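Local structure of putative N-acetylmuramoyl-L-alanine amidase (Enterococcus phage phiM1EF22, 7D55) at residues M1-T13 against A22-V36. The protein probably binds the enterococcal cell wall as the tetrameric cell-binding domain of a phage endolysin, a putative N-acetylmuramoyl-L-alanine amidase. Residues are numbered along the deposited sequence; the frame is centred on the assembly and turned at random.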
loop_
_atom_site.group_PDB
_atom_site.type_symbol
_atom_site.label_atom_id
_atom_site.label_comp_id
_atom_site.label_asym_id
_atom_site.label_seq_id
_atom_site.Cartn_x
_atom_site.Cartn_y
_atom_site.Cartn_z
ATOM N N MET A 1 1.976 -8.489 -0.637
ATOM C CA MET A 1 0.813 -9.283 -0.250
ATOM C C MET A 1 -0.399 -8.959 -1.100
ATOM O O MET A 1 -1.141 -8.011 -0.828
ATOM C CB MET A 1 0.466 -9.080 1.225
ATOM C CG MET A 1 1.364 -9.884 2.136
ATOM S SD MET A 1 0.799 -9.890 3.834
ATOM C CE MET A 1 -0.768 -10.744 3.700
ATOM N N TYR A 2 -0.585 -9.763 -2.132
ATOM C CA TYR A 2 -1.700 -9.642 -3.053
ATOM C C TYR A 2 -2.331 -11.011 -3.219
ATOM O O TYR A 2 -1.654 -12.037 -3.127
ATOM C CB TYR A 2 -1.210 -9.178 -4.419
ATOM C CG TYR A 2 -0.561 -7.822 -4.384
ATOM C CD1 TYR A 2 -1.310 -6.669 -4.578
ATOM C CD2 TYR A 2 0.807 -7.692 -4.143
ATOM C CE1 TYR A 2 -0.721 -5.424 -4.533
ATOM C CE2 TYR A 2 1.405 -6.448 -4.097
ATOM C CZ TYR A 2 0.635 -5.318 -4.293
ATOM O OH TYR A 2 1.219 -4.073 -4.255
ATOM N N CYS A 3 -3.633 -11.024 -3.486
ATOM C CA CYS A 3 -4.260 -12.266 -3.907
ATOM C C CYS A 3 -5.597 -11.948 -4.548
ATOM O O CYS A 3 -6.142 -10.853 -4.381
ATOM C CB CYS A 3 -4.429 -13.256 -2.748
ATOM S SG CYS A 3 -5.541 -12.745 -1.428
ATOM N N LEU A 4 -6.092 -12.909 -5.323
ATOM C CA LEU A 4 -7.479 -12.954 -5.756
ATOM C C LEU A 4 -8.150 -14.118 -5.048
ATOM O O LEU A 4 -7.512 -15.133 -4.753
ATOM C CB LEU A 4 -7.574 -13.184 -7.265
ATOM C CG LEU A 4 -7.057 -12.028 -8.132
ATOM C CD1 LEU A 4 -6.752 -12.495 -9.558
ATOM C CD2 LEU A 4 -8.079 -10.899 -8.127
ATOM N N TYR A 5 -9.443 -13.973 -4.775
ATOM C CA TYR A 5 -10.197 -15.044 -4.135
ATOM C C TYR A 5 -11.662 -14.863 -4.489
ATOM O O TYR A 5 -12.063 -13.844 -5.053
ATOM C CB TYR A 5 -9.990 -15.069 -2.609
ATOM C CG TYR A 5 -10.508 -13.844 -1.885
ATOM C CD1 TYR A 5 -9.739 -12.692 -1.787
ATOM C CD2 TYR A 5 -11.767 -13.849 -1.281
ATOM C CE1 TYR A 5 -10.209 -11.570 -1.113
ATOM C CE2 TYR A 5 -12.244 -12.730 -0.594
ATOM C CZ TYR A 5 -11.462 -11.598 -0.520
ATOM O OH TYR A 5 -11.932 -10.483 0.141
ATOM N N GLU A 6 -12.464 -15.864 -4.149
ATOM C CA GLU A 6 -13.901 -15.783 -4.352
ATOM C C GLU A 6 -14.607 -15.843 -3.006
ATOM O O GLU A 6 -14.140 -16.515 -2.085
ATOM C CB GLU A 6 -14.376 -16.937 -5.232
ATOM C CG GLU A 6 -13.915 -16.801 -6.674
ATOM C CD GLU A 6 -14.220 -18.030 -7.506
ATOM O OE1 GLU A 6 -13.282 -18.640 -8.045
ATOM O OE2 GLU A 6 -15.396 -18.390 -7.624
ATOM N N ARG A 7 -15.743 -15.154 -2.898
ATOM C CA ARG A 7 -16.507 -15.136 -1.658
ATOM C C ARG A 7 -17.975 -14.876 -1.979
ATOM O O ARG A 7 -18.301 -14.371 -3.068
ATOM C CB ARG A 7 -15.951 -14.095 -0.670
ATOM C CG ARG A 7 -15.983 -12.668 -1.183
ATOM C CD ARG A 7 -17.092 -11.872 -0.512
ATOM N NE ARG A 7 -16.823 -11.717 0.915
ATOM C CZ ARG A 7 -17.634 -12.103 1.899
ATOM N NH1 ARG A 7 -18.811 -12.668 1.632
ATOM N NH2 ARG A 7 -17.262 -11.909 3.164
ATOM N N PRO A 8 -18.890 -15.239 -1.077
ATOM C CA PRO A 8 -20.322 -15.133 -1.398
ATOM C C PRO A 8 -20.832 -13.698 -1.451
ATOM O O PRO A 8 -20.353 -12.799 -0.747
ATOM C CB PRO A 8 -21.001 -15.908 -0.261
ATOM C CG PRO A 8 -19.945 -16.831 0.246
ATOM C CD PRO A 8 -18.667 -16.039 0.146
ATOM N N ILE A 9 -21.868 -13.513 -2.268
ATOM C CA ILE A 9 -22.525 -12.226 -2.448
ATOM C C ILE A 9 -24.011 -12.486 -2.645
ATOM O O ILE A 9 -24.412 -13.517 -3.193
ATOM C CB ILE A 9 -21.910 -11.426 -3.634
ATOM C CG1 ILE A 9 -22.515 -10.031 -3.733
ATOM C CG2 ILE A 9 -22.104 -12.157 -4.953
ATOM C CD1 ILE A 9 -21.752 -9.112 -4.669
ATOM N N ASN A 10 -24.833 -11.565 -2.161
ATOM C CA ASN A 10 -26.267 -11.634 -2.404
ATOM C C ASN A 10 -26.535 -11.082 -3.800
ATOM O O ASN A 10 -26.304 -9.897 -4.054
ATOM C CB ASN A 10 -26.999 -10.800 -1.356
ATOM C CG ASN A 10 -28.514 -10.940 -1.435
ATOM O OD1 ASN A 10 -29.106 -10.868 -2.514
ATOM N ND2 ASN A 10 -29.150 -11.119 -0.285
ATOM N N SER A 11 -27.028 -11.938 -4.698
ATOM C CA SER A 11 -27.213 -11.538 -6.092
ATOM C C SER A 11 -28.321 -10.509 -6.276
ATOM O O SER A 11 -28.337 -9.806 -7.297
ATOM C CB SER A 11 -27.509 -12.765 -6.955
ATOM O OG SER A 11 -28.742 -13.364 -6.587
ATOM N N LYS A 12 -29.255 -10.407 -5.331
ATOM C CA LYS A 12 -30.351 -9.457 -5.467
ATOM C C LYS A 12 -30.046 -8.101 -4.860
ATOM O O LYS A 12 -30.658 -7.109 -5.264
ATOM C CB LYS A 12 -31.639 -10.012 -4.845
ATOM C CG LYS A 12 -32.126 -11.320 -5.458
ATOM C CD LYS A 12 -33.504 -11.696 -4.921
ATOM C CE LYS A 12 -33.643 -13.201 -4.717
ATOM N NZ LYS A 12 -34.065 -13.910 -5.956
ATOM N N THR A 13 -29.120 -8.027 -3.905
ATOM C CA THR A 13 -28.792 -6.768 -3.253
ATOM C C THR A 13 -27.368 -6.293 -3.488
ATOM O O THR A 13 -27.083 -5.121 -3.212
ATOM C CB THR A 13 -29.034 -6.857 -1.736
ATOM O OG1 THR A 13 -28.116 -7.798 -1.165
ATOM C CG2 THR A 13 -30.458 -7.308 -1.445
ATOM N N ALA A 22 -24.714 -16.249 -4.558
ATOM C CA ALA A 22 -23.803 -16.217 -5.689
ATOM C C ALA A 22 -22.397 -15.949 -5.164
ATOM O O ALA A 22 -22.179 -15.796 -3.955
ATOM C CB ALA A 22 -24.278 -15.212 -6.754
ATOM N N TRP A 23 -21.433 -15.906 -6.077
ATOM C CA TRP A 23 -20.033 -15.715 -5.722
ATOM C C TRP A 23 -19.461 -14.574 -6.539
ATOM O O TRP A 23 -19.876 -14.348 -7.680
ATOM C CB TRP A 23 -19.212 -17.005 -5.973
ATOM C CG TRP A 23 -19.662 -18.100 -5.068
ATOM C CD1 TRP A 23 -20.762 -18.889 -5.221
ATOM C CD2 TRP A 23 -19.058 -18.487 -3.832
ATOM N NE1 TRP A 23 -20.872 -19.763 -4.159
ATOM C CE2 TRP A 23 -19.834 -19.531 -3.293
ATOM C CE3 TRP A 23 -17.926 -18.061 -3.130
ATOM C CZ2 TRP A 23 -19.517 -20.149 -2.087
ATOM C CZ3 TRP A 23 -17.602 -18.693 -1.930
ATOM C CH2 TRP A 23 -18.402 -19.715 -1.419
ATOM N N THR A 24 -18.516 -13.849 -5.938
ATOM C CA THR A 24 -17.763 -12.825 -6.640
ATOM C C THR A 24 -16.275 -12.982 -6.367
ATOM O O THR A 24 -15.855 -13.423 -5.292
ATOM C CB THR A 24 -18.182 -11.406 -6.249
ATOM O OG1 THR A 24 -17.470 -10.458 -7.063
ATOM C CG2 THR A 24 -17.891 -11.137 -4.765
ATOM N N VAL A 25 -15.480 -12.636 -7.377
ATOM C CA VAL A 25 -14.046 -12.501 -7.193
ATOM C C VAL A 25 -13.776 -11.218 -6.427
ATOM O O VAL A 25 -14.507 -10.227 -6.567
ATOM C CB VAL A 25 -13.338 -12.525 -8.561
ATOM C CG1 VAL A 25 -11.839 -12.356 -8.403
ATOM C CG2 VAL A 25 -13.626 -13.831 -9.251
ATOM N N MET A 26 -12.746 -11.249 -5.587
ATOM C CA MET A 26 -12.257 -10.098 -4.848
ATOM C C MET A 26 -10.748 -10.025 -5.020
ATOM O O MET A 26 -10.078 -11.037 -5.259
ATOM C CB MET A 26 -12.534 -10.234 -3.341
ATOM C CG MET A 26 -14.005 -10.415 -2.956
ATOM S SD MET A 26 -15.014 -8.918 -2.996
ATOM C CE MET A 26 -14.271 -7.964 -1.670
ATOM N N PHE A 27 -10.226 -8.814 -4.850
ATOM C CA PHE A 27 -8.808 -8.509 -4.983
ATOM C C PHE A 27 -8.334 -7.907 -3.669
ATOM O O PHE A 27 -8.906 -6.925 -3.187
ATOM C CB PHE A 27 -8.594 -7.503 -6.119
ATOM C CG PHE A 27 -7.209 -6.933 -6.175
ATOM C CD1 PHE A 27 -6.108 -7.770 -6.288
ATOM C CD2 PHE A 27 -7.011 -5.557 -6.175
ATOM C CE1 PHE A 27 -4.828 -7.246 -6.358
ATOM C CE2 PHE A 27 -5.740 -5.021 -6.248
ATOM C CZ PHE A 27 -4.641 -5.871 -6.349
ATOM N N CYS A 28 -7.297 -8.494 -3.088
ATOM C CA CYS A 28 -6.682 -7.974 -1.875
ATOM C C CYS A 28 -5.299 -7.455 -2.224
ATOM O O CYS A 28 -4.539 -8.136 -2.918
ATOM C CB CYS A 28 -6.561 -9.078 -0.830
ATOM S SG CYS A 28 -5.739 -8.503 0.653
ATOM N N ASN A 29 -4.976 -6.249 -1.752
ATOM C CA ASN A 29 -3.670 -5.643 -2.000
ATOM C C ASN A 29 -2.864 -5.458 -0.716
ATOM O O ASN A 29 -1.911 -4.667 -0.691
ATOM C CB ASN A 29 -3.824 -4.307 -2.734
ATOM C CG ASN A 29 -4.711 -3.335 -1.976
ATOM O OD1 ASN A 29 -5.005 -3.543 -0.799
ATOM N ND2 ASN A 29 -5.166 -2.287 -2.655
ATOM N N GLY A 30 -3.234 -6.157 0.362
ATOM C CA GLY A 30 -2.576 -5.968 1.639
ATOM C C GLY A 30 -3.100 -4.798 2.438
ATOM O O GLY A 30 -2.784 -4.690 3.635
ATOM N N VAL A 31 -3.885 -3.920 1.813
ATOM C CA VAL A 31 -4.505 -2.775 2.468
ATOM C C VAL A 31 -6.018 -2.947 2.566
ATOM O O VAL A 31 -6.613 -2.734 3.625
ATOM C CB VAL A 31 -4.141 -1.455 1.747
ATOM C CG1 VAL A 31 -4.810 -0.276 2.429
ATOM C CG2 VAL A 31 -2.629 -1.259 1.680
ATOM N N ASN A 32 -6.658 -3.331 1.462
ATOM C CA ASN A 32 -8.102 -3.512 1.444
ATOM C C ASN A 32 -8.450 -4.666 0.514
ATOM O O ASN A 32 -7.604 -5.165 -0.239
ATOM C CB ASN A 32 -8.826 -2.226 1.020
ATOM C CG ASN A 32 -8.257 -1.621 -0.253
ATOM O OD1 ASN A 32 -8.030 -2.319 -1.230
ATOM N ND2 ASN A 32 -8.045 -0.316 -0.247
ATOM N N CYS A 33 -9.718 -5.081 0.564
ATOM C CA CYS A 33 -10.268 -6.068 -0.352
ATOM C C CYS A 33 -11.350 -5.390 -1.181
ATOM O O CYS A 33 -12.221 -4.704 -0.631
ATOM C CB CYS A 33 -10.844 -7.265 0.415
ATOM S SG CYS A 33 -9.568 -8.279 1.216
ATOM N N ARG A 34 -11.284 -5.557 -2.496
ATOM C CA ARG A 34 -12.185 -4.861 -3.398
ATOM C C ARG A 34 -12.786 -5.858 -4.368
ATOM O O ARG A 34 -12.110 -6.794 -4.809
ATOM C CB ARG A 34 -11.429 -3.798 -4.188
ATOM C CG ARG A 34 -12.340 -2.813 -4.855
ATOM C CD ARG A 34 -11.549 -1.749 -5.611
ATOM N NE ARG A 34 -10.790 -0.852 -4.738
ATOM C CZ ARG A 34 -11.294 0.239 -4.151
ATOM N NH1 ARG A 34 -12.574 0.558 -4.303
ATOM N NH2 ARG A 34 -10.522 1.006 -3.399
ATOM N N ARG A 35 -14.056 -5.653 -4.702
ATOM C CA ARG A 35 -14.735 -6.568 -5.606
ATOM C C ARG A 35 -14.217 -6.424 -7.031
ATOM O O ARG A 35 -13.986 -5.313 -7.520
ATOM C CB ARG A 35 -16.239 -6.330 -5.593
ATOM C CG ARG A 35 -16.978 -7.343 -6.452
ATOM C CD ARG A 35 -18.429 -7.014 -6.589
ATOM N NE ARG A 35 -19.072 -7.986 -7.461
ATOM C CZ ARG A 35 -20.336 -7.921 -7.851
ATOM N NH1 ARG A 35 -21.107 -6.916 -7.444
ATOM N NH2 ARG A 35 -20.824 -8.860 -8.648
ATOM N N VAL A 36 -14.047 -7.570 -7.694
ATOM C CA VAL A 36 -13.670 -7.662 -9.100
ATOM C C VAL A 36 -14.900 -8.171 -9.833
ATOM O O VAL A 36 -15.406 -9.256 -9.517
ATOM C CB VAL A 36 -12.495 -8.640 -9.277
ATOM C CG1 VAL A 36 -12.123 -8.785 -10.740
ATOM C CG2 VAL A 36 -11.289 -8.190 -8.453
#
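Over one face of the Tyr-5 ring sits Met-26 CB, 3.6 Å from the ring centroid and 25° off its normal, which defines a CH-pi contact, while Cys-33 SG and Cys-28 CB lie at the ring's edge. A chi1 of 64°, placing CG between the backbone N and the carbonyl carbon, swings the ring over the neighbouring strand; Tyr-5 OH ends 3.4 Å from Cys-33 SG and is hydrogen-bonded to Glu-76 of helix 71-78. Met-26 also passes obliquely across Arg-7, with CG 3.5 Å from Arg-7 CG, and Arg-7 itself forms a salt bridge with Glu-76. A second CH-pi contact marks Trp-23: Pro-8 CG lies over its six-membered ring, 3.9 Å from the centroid, and Glu-6 C is at the indole edge. The Arg-35 guanidinium carries Ile-9 CD1 on one face, 3.6 Å from NH1, and its NE donates to Thr-24 OG1 at 3.0 Å, which probably limits rotation of the group. On the face bearing Leu-4 and Phe-27, Leu-4 CD2 touches Phe-27 CB and Val-25 CG1, beneath helix 39-53. Tyr-2 lies alongside Phe-27, whose CZ is at the edge of the Tyr-2 ring, near its plane, 3.9 Å from Tyr-2 CD1; Tyr-2 also packs on Asn-29 of a neighbouring subunit. Paired backbone bonds join Cys-3 to Cys-28, Tyr-5 to Met-26, Arg-7 to Thr-24 and Ile-9 to Ala-22, Met-26 N to Tyr-5 O being 2.7 Å. The 138° between strand directions shows a strong twist. This is an antiparallel pair of inner strands in a mixed sheet, 3-9 and 22-28, with helix 39-53 against one face and helix 71-78 against the other.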